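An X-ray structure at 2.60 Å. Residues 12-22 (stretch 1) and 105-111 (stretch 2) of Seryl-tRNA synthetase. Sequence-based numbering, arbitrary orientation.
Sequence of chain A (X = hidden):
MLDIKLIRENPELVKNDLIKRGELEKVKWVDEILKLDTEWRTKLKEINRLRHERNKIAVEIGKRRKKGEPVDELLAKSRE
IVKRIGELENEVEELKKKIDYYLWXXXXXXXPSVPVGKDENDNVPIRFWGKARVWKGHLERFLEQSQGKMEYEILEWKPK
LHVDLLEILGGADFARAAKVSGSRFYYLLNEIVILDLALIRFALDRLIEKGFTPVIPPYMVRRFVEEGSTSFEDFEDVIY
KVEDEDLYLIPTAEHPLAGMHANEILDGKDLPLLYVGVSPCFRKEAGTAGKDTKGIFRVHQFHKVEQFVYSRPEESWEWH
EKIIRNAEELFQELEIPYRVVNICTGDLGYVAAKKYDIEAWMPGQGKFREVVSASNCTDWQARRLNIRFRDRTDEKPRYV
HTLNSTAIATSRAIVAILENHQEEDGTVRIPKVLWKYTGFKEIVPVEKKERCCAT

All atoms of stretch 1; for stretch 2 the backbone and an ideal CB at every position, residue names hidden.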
# COMPACT_ATOMS: atom_id res chain seq x y z
N GLU A 12 8.56 23.11 35.58
CA GLU A 12 9.76 22.37 35.98
C GLU A 12 9.56 20.89 35.68
O GLU A 12 10.50 20.21 35.31
CB GLU A 12 10.05 22.56 37.48
CG GLU A 12 10.51 23.95 37.84
CD GLU A 12 11.91 24.24 37.38
OE1 GLU A 12 12.14 25.31 36.76
OE2 GLU A 12 12.80 23.40 37.65
N LEU A 13 8.33 20.40 35.85
CA LEU A 13 8.02 19.01 35.57
C LEU A 13 8.29 18.71 34.10
O LEU A 13 8.89 17.69 33.77
CB LEU A 13 6.56 18.72 35.89
CG LEU A 13 5.90 17.36 35.60
CD1 LEU A 13 5.66 17.21 34.13
CD2 LEU A 13 6.74 16.23 36.13
N VAL A 14 7.86 19.61 33.23
CA VAL A 14 8.06 19.41 31.81
C VAL A 14 9.52 19.63 31.37
O VAL A 14 10.02 18.95 30.46
CB VAL A 14 7.06 20.28 30.98
CG1 VAL A 14 6.90 21.63 31.61
CG2 VAL A 14 7.53 20.42 29.54
N LYS A 15 10.22 20.55 32.03
CA LYS A 15 11.62 20.77 31.68
C LYS A 15 12.47 19.56 32.07
O LYS A 15 13.33 19.12 31.31
CB LYS A 15 12.18 22.00 32.40
CG LYS A 15 11.58 23.31 31.96
CD LYS A 15 12.30 24.47 32.60
CE LYS A 15 11.71 25.78 32.14
NZ LYS A 15 12.59 26.93 32.45
N ASN A 16 12.24 19.04 33.27
CA ASN A 16 13.01 17.90 33.73
C ASN A 16 12.74 16.64 32.91
O ASN A 16 13.63 15.80 32.74
CB ASN A 16 12.74 17.61 35.22
CG ASN A 16 13.28 18.70 36.14
OD1 ASN A 16 14.26 19.38 35.82
ND2 ASN A 16 12.66 18.86 37.30
N ASP A 17 11.52 16.51 32.40
CA ASP A 17 11.19 15.34 31.61
C ASP A 17 11.94 15.45 30.28
O ASP A 17 12.51 14.48 29.78
CB ASP A 17 9.69 15.23 31.38
CG ASP A 17 9.21 13.77 31.31
OD1 ASP A 17 8.67 13.37 30.26
OD2 ASP A 17 9.37 13.03 32.30
N LEU A 18 11.94 16.67 29.73
CA LEU A 18 12.63 16.96 28.49
C LEU A 18 14.09 16.55 28.63
O LEU A 18 14.71 16.07 27.69
CB LEU A 18 12.55 18.45 28.20
CG LEU A 18 11.67 18.92 27.05
CD1 LEU A 18 10.41 18.08 26.94
CD2 LEU A 18 11.35 20.39 27.26
N ILE A 19 14.64 16.74 29.83
CA ILE A 19 16.02 16.38 30.07
C ILE A 19 16.16 14.86 30.23
O ILE A 19 17.14 14.27 29.79
CB ILE A 19 16.60 17.12 31.30
CG1 ILE A 19 16.73 18.61 30.96
CG2 ILE A 19 17.98 16.58 31.67
CD1 ILE A 19 17.04 19.48 32.14
N LYS A 20 15.17 14.22 30.85
CA LYS A 20 15.23 12.78 30.99
C LYS A 20 15.11 12.17 29.59
O LYS A 20 15.52 11.03 29.35
CB LYS A 20 14.06 12.26 31.83
CG LYS A 20 14.11 12.55 33.30
CD LYS A 20 12.86 11.96 33.98
CE LYS A 20 12.70 12.44 35.41
NZ LYS A 20 11.32 12.23 35.93
N ARG A 21 14.54 12.94 28.66
CA ARG A 21 14.33 12.47 27.30
C ARG A 21 15.48 12.76 26.37
O ARG A 21 15.56 12.18 25.31
CB ARG A 21 13.07 13.09 26.70
CG ARG A 21 11.78 12.35 26.99
CD ARG A 21 10.61 13.11 26.36
NE ARG A 21 9.34 12.40 26.48
CZ ARG A 21 9.01 11.30 25.82
NH1 ARG A 21 7.83 10.75 26.01
NH2 ARG A 21 9.87 10.75 24.96
N GLY A 22 16.36 13.68 26.76
CA GLY A 22 17.47 14.02 25.91
C GLY A 22 17.06 15.08 24.92
O GLY A 22 17.68 15.26 23.87
N UNK A 105 5.04 20.30 19.08
CA UNK A 105 6.37 19.81 18.90
C UNK A 105 7.06 19.41 20.20
O UNK A 105 8.28 19.37 20.27
CB UNK A 105 7.20 20.87 18.18
N UNK A 106 6.26 19.11 21.22
CA UNK A 106 6.79 18.68 22.50
C UNK A 106 6.33 17.24 22.76
O UNK A 106 5.18 16.90 22.53
CB UNK A 106 6.34 19.62 23.62
N UNK A 107 7.23 16.38 23.23
CA UNK A 107 6.84 15.00 23.49
C UNK A 107 5.98 14.82 24.71
O UNK A 107 6.02 15.63 25.63
CB UNK A 107 8.09 14.13 23.63
N UNK A 108 5.24 13.71 24.73
CA UNK A 108 4.37 13.40 25.84
C UNK A 108 5.22 13.28 27.10
O UNK A 108 6.38 12.88 27.04
CB UNK A 108 3.58 12.12 25.58
N UNK A 109 4.63 13.66 28.23
CA UNK A 109 5.31 13.58 29.50
C UNK A 109 5.36 12.10 29.84
O UNK A 109 4.35 11.40 29.72
CB UNK A 109 4.61 14.40 30.58
N UNK A 110 6.53 11.63 30.25
CA UNK A 110 6.72 10.22 30.60
C UNK A 110 6.08 9.90 31.94
O UNK A 110 5.96 10.77 32.82
CB UNK A 110 8.21 9.87 30.64
N UNK A 111 5.69 8.64 32.08
CA UNK A 111 5.10 8.15 33.31
C UNK A 111 6.22 7.91 34.33
O UNK A 111 7.39 7.67 33.97
CB UNK A 111 4.29 6.87 33.06

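Residues 106-111 are extended, without regular secondary structure, and pass along the helix that carries Leu13, Asp17 and Leu18, closest where position 109 passes Asp17, with CA atoms 6.5 Å apart. At position 105 the ideal CB has nothing of the helix within 5.5 Å, so this contact sets no preference; the residue is Arg105, which stays out of reach.

Position 106 directs its CB sideways, and the nearest helix atom is Leu18 CD1, 5.5 Å away. A medium or large apolar side chain could bridge that gap. Leu106 does so, its CD2 coming to 4.4 Å from Leu18 CD2.

At position 107 the CB points toward the helix and lies 3.6 Å from Arg21 NE, against the face of the guanidinium and beside Leu18. Little depth remains, which suits a compact apolar residue; phi of -73° also admits proline. The residue is Pro107, whose CG packs 3.4 Å from Arg21 CD and 4.1 Å from Leu18 CD1, while its CB covers one face of the guanidinium.

The CB of position 108 points away, so the helix sets little preference, and small, polar or larger residues would all serve; what it reads here is the backbone. Arg21 NH1 donates a hydrogen bond to the carbonyl O of this residue, Asn108, at 2.8 Å, and Arg21 NE adds a weak one to the same O at 3.1 Å. The acceptor sits at the guanidinium edge, near its plane.

Position 109 also starts away from the helix, yet its CB is only 4.6 Å from Leu13 CD1, and Val14 offers further apolar surface. A branched or flexible aliphatic chain that can turn back would fit: valine, leucine, isoleucine or methionine. Ile109, with both chi angles m, places CG2 3.7 Å from Leu13 CD1 and CD1 4.1 Å from Val14 CB.

Position 110 faces the helix, its CB 3.5 Å from Asp17 OD1 and 4.7 Å from Arg21 NH1. Its backbone N already donates to Asp17 OD1 at 2.8 Å, nearly linearly at 174°. The carboxylate's second oxygen favours a short donor, serine or threonine, whereas an acidic group would meet like charge. Thr110, with chi1 p, donates from OG1 to Asp17 OD2 at 2.7 Å, so backbone and side chain together engage both carboxylate oxygens. Its methyl CG2 lies 3.7 Å from Arg21 NE, over the guanidinium face opposite Pro107.

At position 111 the CB turns away, and many residues would serve; His111 makes no contact with the helix.

Stretch 2, residues 105-111: RLPNITH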
# COMPACT_ATOMS: atom_id res chain seq x y z
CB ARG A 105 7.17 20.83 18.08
CG ARG A 105 7.18 20.50 16.58
CD ARG A 105 7.31 21.70 15.66
NE ARG A 105 6.03 22.36 15.57
CZ ARG A 105 5.41 22.64 14.43
NH1 ARG A 105 5.97 22.32 13.29
NH2 ARG A 105 4.21 23.22 14.46
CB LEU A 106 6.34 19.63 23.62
CG LEU A 106 7.05 21.00 23.64
CD1 LEU A 106 6.40 21.92 24.66
CD2 LEU A 106 8.54 20.81 23.96
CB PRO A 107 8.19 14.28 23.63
CG PRO A 107 9.02 15.30 24.30
CD PRO A 107 8.65 16.59 23.53
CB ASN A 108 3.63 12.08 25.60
CG ASN A 108 2.34 11.99 26.40
OD1 ASN A 108 1.56 11.05 26.25
ND2 ASN A 108 2.10 13.00 27.24
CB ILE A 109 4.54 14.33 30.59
CG1 ILE A 109 4.36 15.79 30.19
CG2 ILE A 109 5.30 14.25 31.92
CD1 ILE A 109 5.66 16.52 29.98
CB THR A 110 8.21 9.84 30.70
OG1 THR A 110 8.78 10.42 31.89
CG2 THR A 110 8.99 10.32 29.48
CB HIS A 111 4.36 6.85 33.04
CG HIS A 111 3.62 6.32 34.23
ND1 HIS A 111 4.25 5.69 35.28
CD2 HIS A 111 2.30 6.35 34.54
CE1 HIS A 111 3.36 5.34 36.18
NE2 HIS A 111 2.17 5.73 35.76
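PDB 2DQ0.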